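Local coordinates for protein protocadherin gamma-B3 (Homo sapiens, PDB 5K8R) that probably mediates calcium-dependent cell adhesion and may act in establishing and maintaining specific neuronal connections in the brain, at residues 1-7 with 87-91; 379-383 with 410-414; 283-289 with 301-307. All blocks are in the same frame, centred on the assembly; numbering follows the deposited sequence.

Contact 1. Residues 1-7 with 87-91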
ATOM      1  N   GLU A   1      39.240 -42.631  44.584  1.00102.38           N
ATOM      2  CA  GLU A   1      39.392 -43.867  43.827  1.00101.53           C
ATOM      3  C   GLU A   1      38.053 -44.313  43.207  1.00 95.87           C
ATOM      4  O   GLU A   1      37.667 -45.469  43.382  1.00101.75           O
ATOM      5  CB  GLU A   1      39.964 -44.974  44.718  1.00103.75           C
ATOM      6  CG  GLU A   1      41.462 -44.867  44.954  1.00100.13           C
ATOM      7  CD  GLU A   1      41.799 -44.360  46.342  1.00100.51           C
ATOM      8  OE1 GLU A   1      40.873 -44.235  47.171  1.00100.66           O
ATOM      9  OE2 GLU A   1      42.989 -44.085  46.605  1.00 95.20           O
ATOM     10  N   PRO A   2      37.300 -43.401  42.458  1.00 73.32           N
ATOM     11  CA  PRO A   2      37.850 -42.045  42.309  1.00 59.47           C
ATOM     12  C   PRO A   2      37.198 -41.059  43.273  1.00 56.60           C
ATOM     13  O   PRO A   2      36.433 -41.467  44.147  1.00 53.15           O
ATOM     14  CB  PRO A   2      37.489 -41.688  40.868  1.00 61.89           C
ATOM     15  CG  PRO A   2      36.175 -42.358  40.628  1.00 54.53           C
ATOM     16  CD  PRO A   2      35.973 -43.406  41.693  1.00 69.92           C
ATOM     17  N   ILE A   3      37.502 -39.777  43.110  1.00 42.14           N
ATOM     18  CA  ILE A   3      36.942 -38.740  43.970  1.00 29.90           C
ATOM     19  C   ILE A   3      36.478 -37.538  43.155  1.00 32.85           C
ATOM     20  O   ILE A   3      37.081 -37.195  42.138  1.00 39.70           O
ATOM     21  CB  ILE A   3      37.960 -38.271  45.026  1.00 33.70           C
ATOM     22  CG1 ILE A   3      37.348 -37.185  45.912  1.00 39.19           C
ATOM     23  CG2 ILE A   3      39.228 -37.765  44.354  1.00 40.59           C
ATOM     24  CD1 ILE A   3      37.935 -37.132  47.306  1.00 44.47           C
ATOM     25  N   ARG A   4      35.403 -36.902  43.608  1.00 31.41           N
ATOM     26  CA  ARG A   4      34.856 -35.735  42.921  1.00 31.89           C
ATOM     27  C   ARG A   4      34.472 -34.586  43.856  1.00 32.04           C
ATOM     28  O   ARG A   4      33.507 -34.683  44.616  1.00 30.21           O
ATOM     29  CB  ARG A   4      33.650 -36.137  42.070  1.00 27.86           C
ATOM     30  CG  ARG A   4      32.895 -34.963  41.467  1.00 30.01           C
ATOM     31  CD  ARG A   4      31.392 -35.164  41.564  1.00 33.16           C
ATOM     32  NE  ARG A   4      30.821 -34.472  42.716  1.00 26.17           N
ATOM     33  CZ  ARG A   4      29.518 -34.357  42.949  1.00 36.69           C
ATOM     34  NH1 ARG A   4      28.643 -34.891  42.107  1.00 31.37           N
ATOM     35  NH2 ARG A   4      29.088 -33.710  44.023  1.00 28.88           N
ATOM     36  N   TYR A   5      35.233 -33.498  43.783  1.00 30.62           N
ATOM     37  CA  TYR A   5      34.986 -32.309  44.582  1.00 30.81           C
ATOM     38  C   TYR A   5      33.976 -31.421  43.858  1.00 36.22           C
ATOM     39  O   TYR A   5      33.548 -31.707  42.739  1.00 48.37           O
ATOM     40  CB  TYR A   5      36.293 -31.563  44.858  1.00 22.37           C
ATOM     41  CG  TYR A   5      37.323 -32.384  45.600  1.00 41.65           C
ATOM     42  CD1 TYR A   5      37.248 -32.548  46.977  1.00 42.92           C
ATOM     43  CD2 TYR A   5      38.372 -32.993  44.925  1.00 41.06           C
ATOM     44  CE1 TYR A   5      38.188 -33.298  47.661  1.00 41.54           C
ATOM     45  CE2 TYR A   5      39.318 -33.745  45.600  1.00 40.98           C
ATOM     46  CZ  TYR A   5      39.220 -33.894  46.968  1.00 41.91           C
ATOM     47  OH  TYR A   5      40.159 -34.641  47.644  1.00 42.33           O
ATOM     48  N   ALA A   6      33.589 -30.326  44.510  1.00 27.23           N
ATOM     49  CA  ALA A   6      32.635 -29.388  43.928  1.00 25.02           C
ATOM     50  C   ALA A   6      32.927 -28.001  44.475  1.00 27.56           C
ATOM     51  O   ALA A   6      32.783 -27.767  45.679  1.00 46.91           O
ATOM     52  CB  ALA A   6      31.194 -29.799  44.236  1.00 31.36           C
ATOM     53  N   ILE A   7      33.336 -27.087  43.600  1.00 26.00           N
ATOM     54  CA  ILE A   7      33.715 -25.742  44.027  1.00 28.37           C
ATOM     55  C   ILE A   7      33.031 -24.713  43.135  1.00 32.04           C
ATOM     56  O   ILE A   7      32.784 -24.987  41.951  1.00 40.35           O
ATOM     57  CB  ILE A   7      35.241 -25.556  44.002  1.00 34.01           C
ATOM     58  CG1 ILE A   7      35.798 -25.884  42.615  1.00 23.17           C
ATOM     59  CG2 ILE A   7      35.906 -26.419  45.063  1.00 21.14           C
ATOM     60  CD1 ILE A   7      37.283 -25.619  42.468  1.00 35.25           C
ATOM     61  N   PHE A  87      45.467 -41.528  39.768  1.00 32.34           N
ATOM     62  CA  PHE A  87      44.346 -41.281  40.673  1.00 23.94           C
ATOM     63  C   PHE A  87      43.413 -40.291  39.991  1.00 32.90           C
ATOM     64  O   PHE A  87      43.721 -39.098  39.914  1.00 32.16           O
ATOM     65  CB  PHE A  87      44.823 -40.751  42.024  1.00 42.28           C
ATOM     66  CG  PHE A  87      45.679 -41.721  42.785  1.00 40.07           C
ATOM     67  CD1 PHE A  87      45.100 -42.708  43.568  1.00 40.81           C
ATOM     68  CD2 PHE A  87      47.060 -41.648  42.721  1.00 40.60           C
ATOM     69  CE1 PHE A  87      45.884 -43.602  44.271  1.00 44.46           C
ATOM     70  CE2 PHE A  87      47.850 -42.540  43.423  1.00 48.37           C
ATOM     71  CZ  PHE A  87      47.260 -43.518  44.199  1.00 49.45           C
ATOM     72  N   HIS A  88      42.283 -40.786  39.495  1.00 34.41           N
ATOM     73  CA  HIS A  88      41.365 -39.945  38.740  1.00 36.70           C
ATOM     74  C   HIS A  88      40.615 -39.008  39.678  1.00 39.55           C
ATOM     75  O   HIS A  88      40.031 -39.445  40.674  1.00 45.57           O
ATOM     76  CB  HIS A  88      40.380 -40.806  37.950  1.00 38.78           C
ATOM     77  CG  HIS A  88      39.546 -40.031  36.979  1.00 42.29           C
ATOM     78  ND1 HIS A  88      40.048 -39.536  35.795  1.00 40.45           N
ATOM     79  CD2 HIS A  88      38.244 -39.658  37.019  1.00 46.43           C
ATOM     80  CE1 HIS A  88      39.093 -38.895  35.145  1.00 43.47           C
ATOM     81  NE2 HIS A  88      37.988 -38.955  35.867  1.00 47.47           N
ATOM     82  N   VAL A  89      40.637 -37.717  39.359  1.00 27.57           N
ATOM     83  CA  VAL A  89      39.962 -36.692  40.144  1.00 19.74           C
ATOM     84  C   VAL A  89      39.027 -35.925  39.223  1.00 40.49           C
ATOM     85  O   VAL A  89      39.417 -35.539  38.113  1.00 33.03           O
ATOM     86  CB  VAL A  89      40.962 -35.738  40.822  1.00 31.20           C
ATOM     87  CG1 VAL A  89      40.227 -34.729  41.693  1.00 18.01           C
ATOM     88  CG2 VAL A  89      41.979 -36.517  41.642  1.00 31.94           C
ATOM     89  N   THR A  90      37.796 -35.711  39.679  1.00 44.89           N
ATOM     90  CA  THR A  90      36.825 -34.892  38.970  1.00 34.80           C
ATOM     91  C   THR A  90      36.373 -33.758  39.879  1.00 32.24           C
ATOM     92  O   THR A  90      36.091 -33.974  41.062  1.00 33.74           O
ATOM     93  CB  THR A  90      35.617 -35.720  38.511  1.00 24.16           C
ATOM     94  OG1 THR A  90      35.029 -36.376  39.639  1.00 49.61           O
ATOM     95  CG2 THR A  90      36.048 -36.771  37.504  1.00 32.31           C
ATOM     96  N   VAL A  91      36.318 -32.548  39.328  1.00 29.54           N
ATOM     97  CA  VAL A  91      35.964 -31.349  40.080  1.00 20.40           C
ATOM     98  C   VAL A  91      34.784 -30.694  39.379  1.00 33.30           C
ATOM     99  O   VAL A  91      34.913 -30.216  38.244  1.00 33.84           O
ATOM    100  CB  VAL A  91      37.139 -30.371  40.200  1.00 18.91           C
ATOM    101  CG1 VAL A  91      36.737 -29.161  41.032  1.00 16.90           C
ATOM    102  CG2 VAL A  91      38.350 -31.062  40.807  1.00 29.32           C
TER
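Ile3, Tyr5 and Ile7 meet Val89 and Val91 on the inner face of a parallel strand pair, and this is the tightly packed side of the contact. The axes of strands 3-7 and 87-91 approach to 4.6 Å, with their directions 23° apart. Ile3 pairs with Val89, Arg4 with Thr90, and Tyr5 with Val91. One strong backbone bond holds the pair: Thr90 N gives to Ile3 O at 3.0 Å and is nearly straight at the hydrogen. The bond from Tyr5 N to Thr90 O is weak and doubtful, as that oxygen is too close to a neighbour.

On the packed face, Ile3 and Val89 lie side by side and point the same way, CG2 to CG2 at 4.1 Å. Val89 CG1 comes to the edge of the Tyr5 ring, 4.1 Å from Tyr5 CD2. Ile3 CG1 rests over one face of that ring, offset toward its rim, so the ring is held from two directions. Its hydroxyl bonds to Asp23. Ile7 turns CG1 between its backbone N and carbonyl carbon (chi1 55°), which brings it to Val91 CG1 at 3.8 Å. Leu20 of helix 20-23 touches Ile3, Tyr5 and Val89. At the outer end of this face poorly ordered Glu1 brings OE2 near the Phe87 ring, which meets Phe26 edge-to-face.

The other face is looser and more open to solvent. Pro2, behind a cis peptide bond, sets CB 3.4 Å from His88 O and at the edge of the imidazole. His88 ND1 bonds to Glu77. Arg4 is exposed, and the end of its bent chain leads away from strand 87-91.

This parallel pairing of the first strand with the last is characteristic of the Greek-key beta sandwich of a cadherin repeat, here the first.

Contact 2. Residues 379-383 with 410-414. With NA (sodium ion), chain M.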
ATOM      1  N   ALA A 379     -46.396  65.817 -46.988  1.00 31.57           N
ATOM      2  CA  ALA A 379     -46.850  65.794 -48.369  1.00 33.09           C
ATOM      3  C   ALA A 379     -45.975  64.867 -49.208  1.00 36.25           C
ATOM      4  O   ALA A 379     -44.831  64.558 -48.861  1.00 48.62           O
ATOM      5  CB  ALA A 379     -46.844  67.203 -48.960  1.00 28.71           C
ATOM      6  N   LEU A 380     -46.532  64.421 -50.334  1.00 37.35           N
ATOM      7  CA  LEU A 380     -45.839  63.525 -51.246  1.00 34.41           C
ATOM      8  C   LEU A 380     -46.147  63.912 -52.683  1.00 40.78           C
ATOM      9  O   LEU A 380     -47.286  64.250 -53.013  1.00 46.89           O
ATOM     10  CB  LEU A 380     -46.240  62.063 -51.012  1.00 33.11           C
ATOM     11  CG  LEU A 380     -45.790  61.415 -49.703  1.00 35.02           C
ATOM     12  CD1 LEU A 380     -46.353  60.009 -49.593  1.00 35.98           C
ATOM     13  CD2 LEU A 380     -44.274  61.396 -49.611  1.00 37.00           C
ATOM     14  N   ASP A 381     -45.123  63.856 -53.532  1.00 40.18           N
ATOM     15  CA  ASP A 381     -45.285  64.118 -54.959  1.00 45.98           C
ATOM     16  C   ASP A 381     -44.105  63.494 -55.683  1.00 49.69           C
ATOM     17  O   ASP A 381     -42.955  63.852 -55.409  1.00 46.80           O
ATOM     18  CB  ASP A 381     -45.366  65.621 -55.241  1.00 47.06           C
ATOM     19  CG  ASP A 381     -45.840  65.929 -56.653  1.00 55.99           C
ATOM     20  OD1 ASP A 381     -45.805  65.026 -57.516  1.00 59.72           O
ATOM     21  OD2 ASP A 381     -46.249  67.082 -56.903  1.00 57.40           O
ATOM     22  N   ARG A 382     -44.388  62.581 -56.607  1.00 25.99           N
ATOM     23  CA  ARG A 382     -43.346  61.909 -57.372  1.00 35.28           C
ATOM     24  C   ARG A 382     -42.591  62.859 -58.301  1.00 35.82           C
ATOM     25  O   ARG A 382     -41.418  62.633 -58.601  1.00 49.12           O
ATOM     26  CB  ARG A 382     -43.940  60.751 -58.178  1.00 48.83           C
ATOM     27  CG  ARG A 382     -42.949  60.074 -59.111  1.00 47.38           C
ATOM     28  CD  ARG A 382     -43.606  58.945 -59.890  1.00 51.83           C
ATOM     29  NE  ARG A 382     -42.720  58.400 -60.914  1.00 67.56           N
ATOM     30  CZ  ARG A 382     -41.643  57.665 -60.656  1.00 65.00           C
ATOM     31  NH1 ARG A 382     -40.894  57.210 -61.651  1.00 48.57           N
ATOM     32  NH2 ARG A 382     -41.314  57.384 -59.402  1.00 68.11           N
ATOM     33  N   GLU A 383     -43.258  63.916 -58.757  1.00 47.49           N
ATOM     34  CA  GLU A 383     -42.618  64.871 -59.654  1.00 43.09           C
ATOM     35  C   GLU A 383     -41.528  65.669 -58.948  1.00 47.46           C
ATOM     36  O   GLU A 383     -40.578  66.127 -59.593  1.00 50.84           O
ATOM     37  CB  GLU A 383     -43.666  65.814 -60.246  1.00 50.33           C
ATOM     38  CG  GLU A 383     -43.205  66.559 -61.488  1.00 75.25           C
ATOM     39  CD  GLU A 383     -43.177  65.673 -62.719  1.00 90.61           C
ATOM     40  OE1 GLU A 383     -44.006  64.742 -62.801  1.00 93.98           O
ATOM     41  OE2 GLU A 383     -42.325  65.907 -63.602  1.00 95.53           O
ATOM     42  N   LEU A 410     -37.883  53.894 -50.418  1.00 38.71           N
ATOM     43  CA  LEU A 410     -39.322  53.912 -50.642  1.00 42.74           C
ATOM     44  C   LEU A 410     -39.613  54.758 -51.873  1.00 55.09           C
ATOM     45  O   LEU A 410     -39.293  55.951 -51.901  1.00 63.13           O
ATOM     46  CB  LEU A 410     -40.053  54.463 -49.420  1.00 29.18           C
ATOM     47  CG  LEU A 410     -39.774  53.728 -48.109  1.00 43.10           C
ATOM     48  CD1 LEU A 410     -40.234  54.560 -46.926  1.00 51.15           C
ATOM     49  CD2 LEU A 410     -40.451  52.365 -48.107  1.00 30.61           C
ATOM     50  N   HIS A 411     -40.218  54.141 -52.884  1.00 38.89           N
ATOM     51  CA  HIS A 411     -40.503  54.814 -54.142  1.00 36.89           C
ATOM     52  C   HIS A 411     -41.890  55.443 -54.106  1.00 31.21           C
ATOM     53  O   HIS A 411     -42.831  54.875 -53.544  1.00 41.98           O
ATOM     54  CB  HIS A 411     -40.402  53.832 -55.309  1.00 38.11           C
ATOM     55  CG  HIS A 411     -39.109  53.079 -55.351  1.00 36.72           C
ATOM     56  ND1 HIS A 411     -37.968  53.589 -55.932  1.00 41.32           N
ATOM     57  CD2 HIS A 411     -38.776  51.854 -54.879  1.00 47.80           C
ATOM     58  CE1 HIS A 411     -36.988  52.711 -55.818  1.00 44.04           C
ATOM     59  NE2 HIS A 411     -37.451  51.650 -55.183  1.00 44.11           N
ATOM     60  N   ILE A 412     -42.007  56.623 -54.710  1.00 37.34           N
ATOM     61  CA  ILE A 412     -43.265  57.359 -54.774  1.00 39.12           C
ATOM     62  C   ILE A 412     -43.897  57.118 -56.138  1.00 45.91           C
ATOM     63  O   ILE A 412     -43.248  57.308 -57.175  1.00 42.62           O
ATOM     64  CB  ILE A 412     -43.045  58.860 -54.522  1.00 40.17           C
ATOM     65  CG1 ILE A 412     -42.276  59.071 -53.215  1.00 36.46           C
ATOM     66  CG2 ILE A 412     -44.374  59.595 -54.477  1.00 30.78           C
ATOM     67  CD1 ILE A 412     -42.966  58.483 -52.001  1.00 37.42           C
ATOM     68  N   LEU A 413     -45.159  56.698 -56.139  1.00 40.25           N
ATOM     69  CA  LEU A 413     -45.879  56.361 -57.356  1.00 45.38           C
ATOM     70  C   LEU A 413     -46.941  57.411 -57.654  1.00 46.54           C
ATOM     71  O   LEU A 413     -47.375  58.159 -56.775  1.00 50.81           O
ATOM     72  CB  LEU A 413     -46.530  54.979 -57.239  1.00 50.32           C
ATOM     73  CG  LEU A 413     -45.617  53.825 -56.815  1.00 52.16           C
ATOM     74  CD1 LEU A 413     -46.400  52.524 -56.739  1.00 50.71           C
ATOM     75  CD2 LEU A 413     -44.435  53.689 -57.762  1.00 48.08           C
ATOM     76  N   ASP A 414     -47.360  57.456 -58.917  1.00 56.84           N
ATOM     77  CA  ASP A 414     -48.389  58.394 -59.352  1.00 59.11           C
ATOM     78  C   ASP A 414     -49.754  58.007 -58.794  1.00 61.52           C
ATOM     79  O   ASP A 414     -50.083  56.824 -58.695  1.00 66.07           O
ATOM     80  CB  ASP A 414     -48.447  58.461 -60.879  1.00 64.20           C
ATOM     81  CG  ASP A 414     -47.181  59.031 -61.487  1.00 71.49           C
ATOM     82  OD1 ASP A 414     -46.563  59.917 -60.858  1.00 75.89           O
ATOM     83  OD2 ASP A 414     -46.802  58.594 -62.593  1.00 77.72           O
TER
HETATM   84 NA    NA M 512     -49.668  63.727 -53.456  1.00 73.57          NA
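Arg382 sets CG anti to its backbone N (chi1 174°) and runs extended to NE, which carries its guanidinium past the Ile412 side chain to that residue's carbonyl oxygen. Ile412 answers with CG2 anti to its own N, so that this methyl faces Arg382 N at 3.7 Å, while CD1 is left for Leu380.

The one hydrogen bond across the pair runs from Arg382 NH2 to Ile412 O at 3.0 Å. The donor lies almost in line with the carbonyl bond, and the oxygen is tilted 21° from the guanidinium plane. The aliphatic chain also packs close: Arg382 CD is 3.2 Å from Ile412 O and 3.3 Å from Asp414 OD1. The Asp414 carboxylate is turned 75° from the guanidinium plane. Its OD1 is 4.1 Å from Arg382 NE, too long for a salt bridge, although the opposite charges probably still attract.

Deeper in, Leu380 CD2 meets Ile412 CD1 at 4.0 Å, the two side chains crossing at about a right angle. Ile326 and Tyr388 touch both and close this buried end. Arg382 and Asp414 lie on the exposed side.

Leu380 O binds a sodium ion at 2.5 Å, and Glu328 O is its other protein ligand. Glu328 OE1 also accepts from Arg382 N. Within the loop, Asp381 OD1 takes the N-H of Glu383 at 3.0 Å from above the carboxylate plane, which makes an Asx turn.

The Asp-Arg-Glu sequence 381-383 beside Glu328 matches the calcium-binding loop of repeat 1, where Asp61 and Glu63 bind calcium. The loop is consistent with the calcium-binding end of a cadherin repeat; the sodium found here probably reflects a linker site left incomplete where the fragment ends.

Contact 3. Residues 283-289 with 301-307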
ATOM      1  N   ASP A 283     -26.418  29.912 -19.026  1.00 48.87           N
ATOM      2  CA  ASP A 283     -26.066  30.887 -18.003  1.00 45.94           C
ATOM      3  C   ASP A 283     -25.526  30.260 -16.724  1.00 43.37           C
ATOM      4  O   ASP A 283     -25.133  30.996 -15.812  1.00 37.87           O
ATOM      5  CB  ASP A 283     -27.278  31.766 -17.673  1.00 38.71           C
ATOM      6  CG  ASP A 283     -28.514  30.954 -17.315  1.00 50.86           C
ATOM      7  OD1 ASP A 283     -28.390  29.735 -17.077  1.00 55.78           O
ATOM      8  OD2 ASP A 283     -29.614  31.545 -17.265  1.00 57.28           O
ATOM      9  N   SER A 284     -25.495  28.934 -16.628  1.00 37.80           N
ATOM     10  CA  SER A 284     -25.032  28.283 -15.411  1.00 43.32           C
ATOM     11  C   SER A 284     -24.578  26.869 -15.737  1.00 48.01           C
ATOM     12  O   SER A 284     -25.099  26.231 -16.656  1.00 42.48           O
ATOM     13  CB  SER A 284     -26.127  28.255 -14.338  1.00 42.26           C
ATOM     14  OG  SER A 284     -25.676  27.600 -13.165  1.00 43.86           O
ATOM     15  N   TYR A 285     -23.601  26.388 -14.969  1.00 45.53           N
ATOM     16  CA  TYR A 285     -23.067  25.038 -15.121  1.00 39.39           C
ATOM     17  C   TYR A 285     -22.930  24.408 -13.744  1.00 37.05           C
ATOM     18  O   TYR A 285     -22.222  24.940 -12.885  1.00 42.11           O
ATOM     19  CB  TYR A 285     -21.709  25.053 -15.832  1.00 37.11           C
ATOM     20  CG  TYR A 285     -21.752  25.510 -17.272  1.00 38.01           C
ATOM     21  CD1 TYR A 285     -21.870  24.594 -18.309  1.00 48.31           C
ATOM     22  CD2 TYR A 285     -21.662  26.857 -17.596  1.00 43.12           C
ATOM     23  CE1 TYR A 285     -21.903  25.006 -19.628  1.00 45.90           C
ATOM     24  CE2 TYR A 285     -21.695  27.279 -18.914  1.00 39.98           C
ATOM     25  CZ  TYR A 285     -21.816  26.350 -19.924  1.00 39.83           C
ATOM     26  OH  TYR A 285     -21.849  26.766 -21.235  1.00 57.49           O
ATOM     27  N   THR A 286     -23.597  23.277 -13.535  1.00 33.45           N
ATOM     28  CA  THR A 286     -23.452  22.491 -12.315  1.00 43.66           C
ATOM     29  C   THR A 286     -22.727  21.197 -12.665  1.00 47.45           C
ATOM     30  O   THR A 286     -23.239  20.386 -13.444  1.00 47.78           O
ATOM     31  CB  THR A 286     -24.808  22.201 -11.673  1.00 48.69           C
ATOM     32  OG1 THR A 286     -25.393  23.427 -11.217  1.00 59.31           O
ATOM     33  CG2 THR A 286     -24.643  21.258 -10.490  1.00 48.49           C
ATOM     34  N   ILE A 287     -21.541  21.011 -12.091  1.00 48.00           N
ATOM     35  CA  ILE A 287     -20.644  19.921 -12.453  1.00 43.98           C
ATOM     36  C   ILE A 287     -20.255  19.163 -11.192  1.00 38.18           C
ATOM     37  O   ILE A 287     -19.917  19.776 -10.175  1.00 40.06           O
ATOM     38  CB  ILE A 287     -19.385  20.441 -13.173  1.00 30.25           C
ATOM     39  CG1 ILE A 287     -19.770  21.287 -14.387  1.00 29.77           C
ATOM     40  CG2 ILE A 287     -18.493  19.288 -13.583  1.00 36.93           C
ATOM     41  CD1 ILE A 287     -18.619  22.092 -14.950  1.00 33.14           C
ATOM     42  N   GLY A 288     -20.292  17.835 -11.263  1.00 43.97           N
ATOM     43  CA  GLY A 288     -19.840  17.006 -10.159  1.00 34.46           C
ATOM     44  C   GLY A 288     -18.337  16.770 -10.225  1.00 41.07           C
ATOM     45  O   GLY A 288     -17.776  16.528 -11.293  1.00 39.03           O
ATOM     46  N   VAL A 289     -17.696  16.832  -9.061  1.00 32.69           N
ATOM     47  CA  VAL A 289     -16.249  16.692  -8.943  1.00 40.01           C
ATOM     48  C   VAL A 289     -15.944  15.544  -7.989  1.00 46.43           C
ATOM     49  O   VAL A 289     -16.536  15.454  -6.906  1.00 39.36           O
ATOM     50  CB  VAL A 289     -15.589  17.997  -8.461  1.00 36.16           C
ATOM     51  CG1 VAL A 289     -14.101  17.787  -8.226  1.00 34.93           C
ATOM     52  CG2 VAL A 289     -15.819  19.109  -9.474  1.00 28.50           C
ATOM     53  N   CYS A 301     -18.008  16.407  -4.574  1.00 51.95           N
ATOM     54  CA  CYS A 301     -18.558  17.733  -4.337  1.00 45.86           C
ATOM     55  C   CYS A 301     -19.147  18.250  -5.643  1.00 45.12           C
ATOM     56  O   CYS A 301     -19.157  17.554  -6.663  1.00 47.17           O
ATOM     57  CB  CYS A 301     -17.493  18.692  -3.788  1.00 44.44           C
ATOM     58  SG  CYS A 301     -16.233  19.177  -4.989  1.00 41.69           S
ATOM     59  N   LYS A 302     -19.641  19.484  -5.614  1.00 45.74           N
ATOM     60  CA  LYS A 302     -20.243  20.100  -6.784  1.00 37.70           C
ATOM     61  C   LYS A 302     -19.635  21.475  -7.020  1.00 34.38           C
ATOM     62  O   LYS A 302     -19.079  22.102  -6.114  1.00 40.95           O
ATOM     63  CB  LYS A 302     -21.769  20.214  -6.643  1.00 31.00           C
ATOM     64  CG  LYS A 302     -22.489  18.874  -6.644  1.00 37.26           C
ATOM     65  CD  LYS A 302     -23.998  19.052  -6.680  1.00 49.63           C
ATOM     66  CE  LYS A 302     -24.710  17.708  -6.734  1.00 59.14           C
ATOM     67  NZ  LYS A 302     -26.189  17.866  -6.831  1.00 63.15           N
ATOM     68  N   VAL A 303     -19.746  21.933  -8.264  1.00 29.00           N
ATOM     69  CA  VAL A 303     -19.221  23.220  -8.701  1.00 36.29           C
ATOM     70  C   VAL A 303     -20.297  23.900  -9.535  1.00 41.91           C
ATOM     71  O   VAL A 303     -20.783  23.322 -10.514  1.00 39.89           O
ATOM     72  CB  VAL A 303     -17.922  23.067  -9.512  1.00 32.36           C
ATOM     73  CG1 VAL A 303     -17.655  24.318 -10.329  1.00 55.37           C
ATOM     74  CG2 VAL A 303     -16.751  22.772  -8.588  1.00 28.22           C
ATOM     75  N   GLN A 304     -20.673  25.116  -9.148  1.00 38.36           N
ATOM     76  CA  GLN A 304     -21.675  25.896  -9.868  1.00 42.26           C
ATOM     77  C   GLN A 304     -21.009  27.149 -10.417  1.00 48.87           C
ATOM     78  O   GLN A 304     -20.589  28.023  -9.651  1.00 46.09           O
ATOM     79  CB  GLN A 304     -22.858  26.248  -8.968  1.00 38.06           C
ATOM     80  CG  GLN A 304     -23.976  26.983  -9.692  1.00 38.71           C
ATOM     81  CD  GLN A 304     -25.231  27.116  -8.853  1.00 48.69           C
ATOM     82  OE1 GLN A 304     -25.390  26.438  -7.839  1.00 64.26           O
ATOM     83  NE2 GLN A 304     -26.132  27.996  -9.275  1.00 64.23           N
ATOM     84  N   ILE A 305     -20.912  27.231 -11.740  1.00 47.54           N
ATOM     85  CA  ILE A 305     -20.326  28.370 -12.433  1.00 37.41           C
ATOM     86  C   ILE A 305     -21.467  29.142 -13.077  1.00 38.87           C
ATOM     87  O   ILE A 305     -22.056  28.690 -14.068  1.00 51.08           O
ATOM     88  CB  ILE A 305     -19.291  27.932 -13.478  1.00 39.99           C
ATOM     89  CG1 ILE A 305     -18.222  27.050 -12.828  1.00 42.81           C
ATOM     90  CG2 ILE A 305     -18.659  29.145 -14.142  1.00 44.66           C
ATOM     91  CD1 ILE A 305     -17.259  26.429 -13.814  1.00 39.92           C
ATOM     92  N   ASP A 306     -21.792  30.299 -12.508  1.00 43.49           N
ATOM     93  CA  ASP A 306     -22.835  31.159 -13.044  1.00 41.20           C
ATOM     94  C   ASP A 306     -22.227  32.180 -13.996  1.00 47.00           C
ATOM     95  O   ASP A 306     -21.158  32.736 -13.731  1.00 53.95           O
ATOM     96  CB  ASP A 306     -23.583  31.870 -11.915  1.00 37.32           C
ATOM     97  CG  ASP A 306     -24.290  30.903 -10.988  1.00 48.83           C
ATOM     98  OD1 ASP A 306     -24.776  29.860 -11.473  1.00 46.56           O
ATOM     99  OD2 ASP A 306     -24.359  31.185  -9.773  1.00 58.42           O
ATOM    100  N   ILE A 307     -22.915  32.419 -15.109  1.00 43.51           N
ATOM    101  CA  ILE A 307     -22.451  33.330 -16.148  1.00 44.44           C
ATOM    102  C   ILE A 307     -23.343  34.564 -16.141  1.00 47.96           C
ATOM    103  O   ILE A 307     -24.574  34.449 -16.142  1.00 48.26           O
ATOM    104  CB  ILE A 307     -22.452  32.655 -17.530  1.00 44.74           C
ATOM    105  CG1 ILE A 307     -21.530  31.435 -17.522  1.00 52.30           C
ATOM    106  CG2 ILE A 307     -22.023  33.639 -18.605  1.00 38.04           C
ATOM    107  CD1 ILE A 307     -21.380  30.776 -18.873  1.00 71.18           C
TER
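Strands 284-289 and 301-307 run antiparallel, with Tyr285-Ile305, Ile287-Val303 and Val289-Cys301 as hydrogen-bonded pairs, each joined in both directions, and Ser284-Asp306, Thr286-Gln304 and Gly288-Lys302 as non-hydrogen-bonded pairs between them.

Side chains divide cleanly between the two faces. On the buried face, Val289 CB lies 3.7 Å from Cys301 SG, which sits between the backbone N and carbonyl carbon of its own residue (chi1 71°). Val289 also sends CG2 to Val303 CG2 at 3.9 Å. Farther along, Ile307 CD1 reaches the edge of the Tyr285 ring in its plane, 3.5 Å from CE2. The backbone of the same isoleucine is fixed as well: Ile307 N gives to Asp283 O at 2.7 Å, just before strand 284-292 begins. Phe262 packs edge-to-face with the Tyr285 ring. Val303 and Ile305 turn onto strand 230-237 of the facing sheet.

The opposite face is polar and more open. Asp306 is its hub. Ser284 OG, held anti to the backbone N (chi1 179°), gives to Asp306 OD1 at 3.0 Å, nearly along the C-O axis. Gln304 NE2 gives to the same oxygen at 3.2 Å on its syn lone pair. The second oxygen, OD2, makes a salt bridge with Arg218 of the neighbouring strand 216-222. With an alanine here in place of the aspartate, Ser284 OG and Gln304 NE2 would probably lose their shared acceptor and Arg218 its counter-charge.

The chemistry thus differs by face. Apolar packing ties this hairpin into the core of the third cadherin repeat, while one carboxylate links three strands on the surface: two bonds to OD1 and a charge pair at OD2 probably limit its rotation.

The three contacts sit in cadherin repeats 1, 3 and 4 of the extracellular part, in sequence order contact 1, contact 3, contact 2. None touches another. Centres are about 100 Å apart for contacts 1 and 3, 60 Å for contacts 3 and 2, and 159 Å for contacts 1 and 2, as fits an elongated chain. Contact 1 lies on the other side of the chain's centre from contacts 2 and 3. All involve the last strand of a repeat. Metal proximity differs: the Ile7 side chain is about 12 Å from a calcium ion, that of Ile307 about 8 Å, while contact 2 itself supplies a sodium ligand, Leu380.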